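Local coordinates for ATP grasp ligase (Microcystis aeruginosa MRC, PDB 5IG9), which is an ATP-grasp ligase encoded by mdnC, and probably uses ATP to form ester cross-links in the precursor peptide of microviridin, at residues I283-P286 / Y290-L293; R133-L138 / L267-Y272. All coordinates share one frame; numbering follows the deposited sequence.

From the N terminus, the chain first reaches contact 2 where helix 125-134 ends and residues 135-138 lead out of it. Contact 2 closes when helix 260-273 packs against that exit, after 128 intervening residues that include one whole antiparallel sheet and three strands of another. Contact 1 opens only afterwards: strand 277-284 follows the second helix directly and turns through residues 285-289 into strand 290-296. The two contacts are therefore in series, neither nested nor crossed, yet they meet in space. Leu138 O probably accepts a hydrogen bond from Phe292 N, and the Phe292 ring touches Leu269, so the helix exit, helix 260-273 and the hairpin are tied together.

Contact 1: residues I283-P286 / Y290-L293; sequences IVTP and YIFL
Tyr290 faces Val284 in an antiparallel non-hydrogen-bonded pair, and the two side chains run side by side on the same face of the sheet. With its CG anti to the carbonyl carbon (chi1 -67°), the ring lies alongside the valine: Val284 CG2 meets Tyr290 CE2 at 3.6 Å, while CG1 lies over one ring face, offset toward the rim. A flat ring thus gives the branched valine a broad apolar surface, while Tyr290 OH hydrogen-bonds to Tyr256 OH. Ile291 forms the hydrogen-bonded pair with Ile283. Its N reaches Ile283 O at 3.0 Å, and Ile283 N in turn reaches Ile291 O at 3.2 Å. Both isoleucines, beta-branched and suited to strands, pack through Ile283 CG1 and Ile291 CB; farther out, Ile291 CD1 touches Thr285 CG2 at 3.7 Å. Thr285 can serve both sides, since its OG1 bonds Asp287 OD1 and Arg289 N in the turn. Leu293 then crosses Ile283 at about a right angle, Leu293 CD1 against Ile283 CG2. This beta hairpin ends a five-stranded antiparallel sheet: strand 290-296 is outermost, strand 277-284 lies between it and strand 214-221, and helix 125-134 packs on Phe292.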
ATOM      1  N   ILE A 283      19.408   7.439 -17.257  1.00 40.86           N
ATOM      2  CA  ILE A 283      20.465   7.053 -18.181  1.00 41.86           C
ATOM      3  C   ILE A 283      20.691   8.195 -19.161  1.00 42.88           C
ATOM      4  O   ILE A 283      19.787   8.990 -19.440  1.00 43.66           O
ATOM      5  CB  ILE A 283      20.148   5.751 -18.948  1.00 43.09           C
ATOM      6  CG1 ILE A 283      18.848   5.899 -19.734  1.00 43.40           C
ATOM      7  CG2 ILE A 283      20.079   4.566 -17.999  1.00 43.12           C
ATOM      8  CD1 ILE A 283      18.529   4.716 -20.606  1.00 43.26           C
ATOM      9  N   VAL A 284      21.911   8.271 -19.684  1.00 43.50           N
ATOM     10  CA  VAL A 284      22.297   9.282 -20.659  1.00 45.41           C
ATOM     11  C   VAL A 284      22.769   8.576 -21.918  1.00 45.83           C
ATOM     12  O   VAL A 284      23.676   7.737 -21.866  1.00 46.26           O
ATOM     13  CB  VAL A 284      23.397  10.215 -20.120  1.00 46.37           C
ATOM     14  CG1 VAL A 284      23.589  11.397 -21.060  1.00 44.06           C
ATOM     15  CG2 VAL A 284      23.060  10.689 -18.716  1.00 47.74           C
ATOM     16  N   THR A 285      22.158   8.918 -23.042  1.00 48.53           N
ATOM     17  CA  THR A 285      22.555   8.369 -24.323  1.00 46.35           C
ATOM     18  C   THR A 285      23.902   8.943 -24.748  1.00 44.39           C
ATOM     19  O   THR A 285      24.383   9.925 -24.178  1.00 45.09           O
ATOM     20  CB  THR A 285      21.490   8.669 -25.374  1.00 45.41           C
ATOM     21  OG1 THR A 285      21.378  10.085 -25.560  1.00 44.08           O
ATOM     22  CG2 THR A 285      20.144   8.107 -24.942  1.00 47.60           C
ATOM     23  N   PRO A 286      24.560   8.322 -25.731  1.00 46.68           N
ATOM     24  CA  PRO A 286      25.767   8.946 -26.294  1.00 46.82           C
ATOM     25  C   PRO A 286      25.527  10.348 -26.839  1.00 49.01           C
ATOM     26  O   PRO A 286      26.418  11.198 -26.724  1.00 47.25           O
ATOM     27  CB  PRO A 286      26.183   7.958 -27.390  1.00 44.54           C
ATOM     28  CG  PRO A 286      25.694   6.636 -26.888  1.00 44.18           C
ATOM     29  CD  PRO A 286      24.403   6.924 -26.168  1.00 46.25           C
ATOM     30  N   TYR A 290      18.648  12.627 -21.777  1.00 47.87           N
ATOM     31  CA  TYR A 290      18.428  12.161 -20.414  1.00 46.42           C
ATOM     32  C   TYR A 290      17.062  11.490 -20.325  1.00 44.82           C
ATOM     33  O   TYR A 290      16.033  12.129 -20.566  1.00 46.01           O
ATOM     34  CB  TYR A 290      18.530  13.313 -19.416  1.00 47.97           C
ATOM     35  CG  TYR A 290      19.918  13.907 -19.282  1.00 46.91           C
ATOM     36  CD1 TYR A 290      20.370  14.865 -20.176  1.00 45.52           C
ATOM     37  CD2 TYR A 290      20.774  13.510 -18.259  1.00 45.52           C
ATOM     38  CE1 TYR A 290      21.635  15.412 -20.062  1.00 46.06           C
ATOM     39  CE2 TYR A 290      22.041  14.051 -18.137  1.00 45.36           C
ATOM     40  CZ  TYR A 290      22.466  15.003 -19.040  1.00 44.60           C
ATOM     41  OH  TYR A 290      23.727  15.548 -18.924  1.00 41.03           O
ATOM     42  N   ILE A 291      17.060  10.207 -19.973  1.00 44.28           N
ATOM     43  CA  ILE A 291      15.848   9.403 -19.879  1.00 43.83           C
ATOM     44  C   ILE A 291      15.593   9.081 -18.414  1.00 42.64           C
ATOM     45  O   ILE A 291      16.472   8.547 -17.729  1.00 43.41           O
ATOM     46  CB  ILE A 291      15.957   8.113 -20.711  1.00 46.30           C
ATOM     47  CG1 ILE A 291      15.891   8.424 -22.209  1.00 46.13           C
ATOM     48  CG2 ILE A 291      14.867   7.125 -20.322  1.00 48.78           C
ATOM     49  CD1 ILE A 291      17.227   8.749 -22.839  1.00 46.86           C
ATOM     50  N   PHE A 292      14.396   9.410 -17.936  1.00 42.57           N
ATOM     51  CA  PHE A 292      13.991   9.055 -16.583  1.00 41.69           C
ATOM     52  C   PHE A 292      13.546   7.599 -16.541  1.00 44.34           C
ATOM     53  O   PHE A 292      12.735   7.164 -17.363  1.00 45.56           O
ATOM     54  CB  PHE A 292      12.858   9.963 -16.106  1.00 39.01           C
ATOM     55  CG  PHE A 292      12.238   9.530 -14.805  1.00 39.31           C
ATOM     56  CD1 PHE A 292      12.813   9.891 -13.597  1.00 40.60           C
ATOM     57  CD2 PHE A 292      11.084   8.759 -14.787  1.00 38.82           C
ATOM     58  CE1 PHE A 292      12.250   9.492 -12.397  1.00 39.04           C
ATOM     59  CE2 PHE A 292      10.517   8.357 -13.588  1.00 37.00           C
ATOM     60  CZ  PHE A 292      11.102   8.726 -12.394  1.00 37.40           C
ATOM     61  N   LEU A 293      14.061   6.848 -15.568  1.00 39.08           N
ATOM     62  CA  LEU A 293      13.694   5.447 -15.399  1.00 39.51           C
ATOM     63  C   LEU A 293      12.776   5.229 -14.203  1.00 43.32           C
ATOM     64  O   LEU A 293      11.663   4.719 -14.364  1.00 45.35           O
ATOM     65  CB  LEU A 293      14.949   4.576 -15.262  1.00 36.62           C
ATOM     66  CG  LEU A 293      15.850   4.428 -16.489  1.00 34.52           C
ATOM     67  CD1 LEU A 293      16.965   3.436 -16.202  1.00 34.04           C
ATOM     68  CD2 LEU A 293      15.049   4.006 -17.712  1.00 32.20           C
TER

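Contact 2: residues R133-L138 / L267-Y272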
ATOM      1  N   ARG A 133       6.877  12.299 -17.455  1.00 46.74           N
ATOM      2  CA  ARG A 133       6.689  12.704 -18.845  1.00 46.55           C
ATOM      3  C   ARG A 133       5.869  13.985 -18.948  1.00 48.32           C
ATOM      4  O   ARG A 133       6.145  14.835 -19.802  1.00 48.08           O
ATOM      5  CB  ARG A 133       6.027  11.577 -19.634  1.00 45.09           C
ATOM      6  CG  ARG A 133       5.856  11.868 -21.109  1.00 44.24           C
ATOM      7  CD  ARG A 133       5.250  10.683 -21.834  1.00 44.61           C
ATOM      8  NE  ARG A 133       5.003  10.981 -23.239  1.00 45.92           N
ATOM      9  CZ  ARG A 133       3.858  11.454 -23.714  1.00 47.72           C
ATOM     10  NH1 ARG A 133       2.841  11.682 -22.893  1.00 47.13           N
ATOM     11  NH2 ARG A 133       3.727  11.700 -25.011  1.00 46.93           N
ATOM     12  N   GLN A 134       4.860  14.146 -18.086  1.00 44.15           N
ATOM     13  CA  GLN A 134       4.114  15.400 -18.046  1.00 45.47           C
ATOM     14  C   GLN A 134       4.987  16.566 -17.603  1.00 44.58           C
ATOM     15  O   GLN A 134       4.652  17.720 -17.885  1.00 40.40           O
ATOM     16  CB  GLN A 134       2.901  15.265 -17.126  1.00 47.05           C
ATOM     17  CG  GLN A 134       1.822  14.332 -17.656  1.00 47.62           C
ATOM     18  CD  GLN A 134       0.748  14.038 -16.631  1.00 53.92           C
ATOM     19  OE1 GLN A 134       0.908  14.337 -15.446  1.00 55.32           O
ATOM     20  NE2 GLN A 134      -0.356  13.446 -17.080  1.00 53.78           N
ATOM     21  N   LEU A 135       6.099  16.289 -16.924  1.00 45.23           N
ATOM     22  CA  LEU A 135       7.043  17.315 -16.509  1.00 45.06           C
ATOM     23  C   LEU A 135       8.136  17.564 -17.537  1.00 44.38           C
ATOM     24  O   LEU A 135       9.047  18.352 -17.269  1.00 47.11           O
ATOM     25  CB  LEU A 135       7.677  16.932 -15.174  1.00 43.53           C
ATOM     26  CG  LEU A 135       6.745  16.932 -13.966  1.00 43.33           C
ATOM     27  CD1 LEU A 135       7.470  16.347 -12.783  1.00 42.12           C
ATOM     28  CD2 LEU A 135       6.257  18.340 -13.662  1.00 43.73           C
ATOM     29  N   GLY A 136       8.075  16.905 -18.690  1.00 48.21           N
ATOM     30  CA  GLY A 136       9.027  17.135 -19.754  1.00 47.55           C
ATOM     31  C   GLY A 136      10.221  16.210 -19.775  1.00 46.62           C
ATOM     32  O   GLY A 136      11.159  16.459 -20.541  1.00 42.12           O
ATOM     33  N   LEU A 137      10.223  15.157 -18.963  1.00 41.91           N
ATOM     34  CA  LEU A 137      11.328  14.212 -18.926  1.00 43.37           C
ATOM     35  C   LEU A 137      11.056  13.056 -19.877  1.00 44.60           C
ATOM     36  O   LEU A 137       9.932  12.554 -19.961  1.00 50.04           O
ATOM     37  CB  LEU A 137      11.542  13.685 -17.504  1.00 40.41           C
ATOM     38  CG  LEU A 137      12.059  14.662 -16.443  1.00 40.81           C
ATOM     39  CD1 LEU A 137      11.787  14.125 -15.045  1.00 41.39           C
ATOM     40  CD2 LEU A 137      13.540  14.929 -16.631  1.00 38.15           C
ATOM     41  N   LEU A 138      12.089  12.647 -20.607  1.00 45.66           N
ATOM     42  CA  LEU A 138      11.954  11.511 -21.507  1.00 42.99           C
ATOM     43  C   LEU A 138      11.864  10.221 -20.705  1.00 43.66           C
ATOM     44  O   LEU A 138      12.621  10.008 -19.753  1.00 43.05           O
ATOM     45  CB  LEU A 138      13.137  11.446 -22.473  1.00 43.10           C
ATOM     46  CG  LEU A 138      13.333  12.649 -23.390  1.00 41.69           C
ATOM     47  CD1 LEU A 138      14.644  12.525 -24.137  1.00 42.07           C
ATOM     48  CD2 LEU A 138      12.166  12.785 -24.353  1.00 40.44           C
ATOM     49  N   LEU A 267      13.105  17.997  -9.101  1.00 45.75           N
ATOM     50  CA  LEU A 267      12.549  18.620  -7.906  1.00 47.09           C
ATOM     51  C   LEU A 267      11.036  18.761  -8.014  1.00 46.53           C
ATOM     52  O   LEU A 267      10.322  18.577  -7.023  1.00 45.65           O
ATOM     53  CB  LEU A 267      13.201  19.978  -7.663  1.00 48.45           C
ATOM     54  CG  LEU A 267      14.611  19.943  -7.079  1.00 51.48           C
ATOM     55  CD1 LEU A 267      15.100  21.359  -6.849  1.00 50.16           C
ATOM     56  CD2 LEU A 267      14.650  19.139  -5.786  1.00 53.92           C
ATOM     57  N   GLU A 268      10.526  19.084  -9.205  1.00 47.70           N
ATOM     58  CA  GLU A 268       9.078  19.112  -9.377  1.00 47.78           C
ATOM     59  C   GLU A 268       8.482  17.720  -9.257  1.00 44.91           C
ATOM     60  O   GLU A 268       7.330  17.572  -8.836  1.00 48.28           O
ATOM     61  CB  GLU A 268       8.703  19.724 -10.725  1.00 52.24           C
ATOM     62  CG  GLU A 268       9.141  21.161 -10.900  1.00 58.22           C
ATOM     63  CD  GLU A 268       8.105  21.999 -11.622  1.00 69.50           C
ATOM     64  OE1 GLU A 268       6.896  21.812 -11.360  1.00 74.82           O
ATOM     65  OE2 GLU A 268       8.498  22.844 -12.455  1.00 71.15           O
ATOM     66  N   LEU A 269       9.246  16.692  -9.625  1.00 45.84           N
ATOM     67  CA  LEU A 269       8.785  15.321  -9.446  1.00 44.54           C
ATOM     68  C   LEU A 269       8.690  14.971  -7.967  1.00 43.32           C
ATOM     69  O   LEU A 269       7.719  14.346  -7.529  1.00 43.07           O
ATOM     70  CB  LEU A 269       9.720  14.357 -10.175  1.00 45.08           C
ATOM     71  CG  LEU A 269       9.228  12.924 -10.357  1.00 48.97           C
ATOM     72  CD1 LEU A 269       8.053  12.875 -11.321  1.00 49.05           C
ATOM     73  CD2 LEU A 269      10.366  12.051 -10.846  1.00 49.88           C
ATOM     74  N   MET A 270       9.690  15.372  -7.181  1.00 46.86           N
ATOM     75  CA  MET A 270       9.632  15.165  -5.738  1.00 47.65           C
ATOM     76  C   MET A 270       8.473  15.940  -5.121  1.00 46.48           C
ATOM     77  O   MET A 270       7.755  15.423  -4.258  1.00 45.05           O
ATOM     78  CB  MET A 270      10.954  15.587  -5.095  1.00 47.60           C
ATOM     79  CG  MET A 270      12.175  14.876  -5.653  1.00 48.99           C
ATOM     80  SD  MET A 270      12.341  13.175  -5.090  1.00 49.77           S
ATOM     81  CE  MET A 270      12.671  13.440  -3.351  1.00 51.64           C
ATOM     82  N   LYS A 271       8.272  17.185  -5.561  1.00 48.68           N
ATOM     83  CA  LYS A 271       7.227  18.018  -4.974  1.00 47.51           C
ATOM     84  C   LYS A 271       5.836  17.482  -5.295  1.00 45.79           C
ATOM     85  O   LYS A 271       4.920  17.589  -4.472  1.00 44.14           O
ATOM     86  CB  LYS A 271       7.372  19.460  -5.458  1.00 51.87           C
ATOM     87  CG  LYS A 271       6.426  20.429  -4.773  1.00 60.22           C
ATOM     88  CD  LYS A 271       6.634  21.862  -5.238  1.00 68.77           C
ATOM     89  CE  LYS A 271       6.213  22.042  -6.687  1.00 75.75           C
ATOM     90  NZ  LYS A 271       5.953  23.473  -7.012  1.00 79.94           N
ATOM     91  N   TYR A 272       5.654  16.907  -6.485  1.00 42.36           N
ATOM     92  CA  TYR A 272       4.351  16.352  -6.834  1.00 42.32           C
ATOM     93  C   TYR A 272       3.972  15.217  -5.891  1.00 43.46           C
ATOM     94  O   TYR A 272       2.854  15.175  -5.364  1.00 43.33           O
ATOM     95  CB  TYR A 272       4.343  15.870  -8.286  1.00 43.84           C
ATOM     96  CG  TYR A 272       3.083  15.113  -8.640  1.00 45.77           C
ATOM     97  CD1 TYR A 272       1.925  15.786  -9.004  1.00 45.71           C
ATOM     98  CD2 TYR A 272       3.045  13.724  -8.589  1.00 47.47           C
ATOM     99  CE1 TYR A 272       0.767  15.098  -9.318  1.00 45.24           C
ATOM    100  CE2 TYR A 272       1.894  13.030  -8.897  1.00 45.59           C
ATOM    101  CZ  TYR A 272       0.759  13.718  -9.261  1.00 44.31           C
ATOM    102  OH  TYR A 272      -0.386  13.018  -9.570  1.00 47.92           O
TER
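The turn of helix 260-273 carrying Glu268 and Leu269, which meet Leu135 across the contact, is closed by the bond from Lys271 N to Leu267 O at 2.9 Å, and Tyr272 N to Glu268 O repeats it one residue on. Leu135 lays a methyl against the helix backbone. Its CD1 lies 3.6 Å from Leu269 N and also touches Leu269 CA, so one branch covers the peptide link between Glu268 and Leu269. With CG anti to its own N (chi1 -167°), Leu269 places its CD1 against Leu135 CD1 at 3.8 Å. Both branches of Leu135, CD1 and CD2, come within 4.1 Å of Glu268 CB, so the fork straddles the aliphatic base of the glutamate, while CD1 alone goes on to Leu269. A leucine suits the place because its forked end can touch both residues, while the glutamate offers only its aliphatic base here and sends OE2 to a salt bridge with Lys264.

Leu135 holds this position at the end of helix 125-134, which closes in a Schellman motif. Gly136 takes a positive phi of 94°, where a CB would press against Leu135 O, so glycine fits; its N bonds Arg133 O at 3.0 Å. The contact is thus a helix C-terminus set against the flank of a second helix, and Gln265 NE2 of that helix also hydrogen-bonds Leu135 O. Besides Leu135, Leu269 packs on Val131 and Ala132 of the first helix and on Phe292 of strand 290-296. Leu137, just past the glycine, is buried against Ile262 and Leu266.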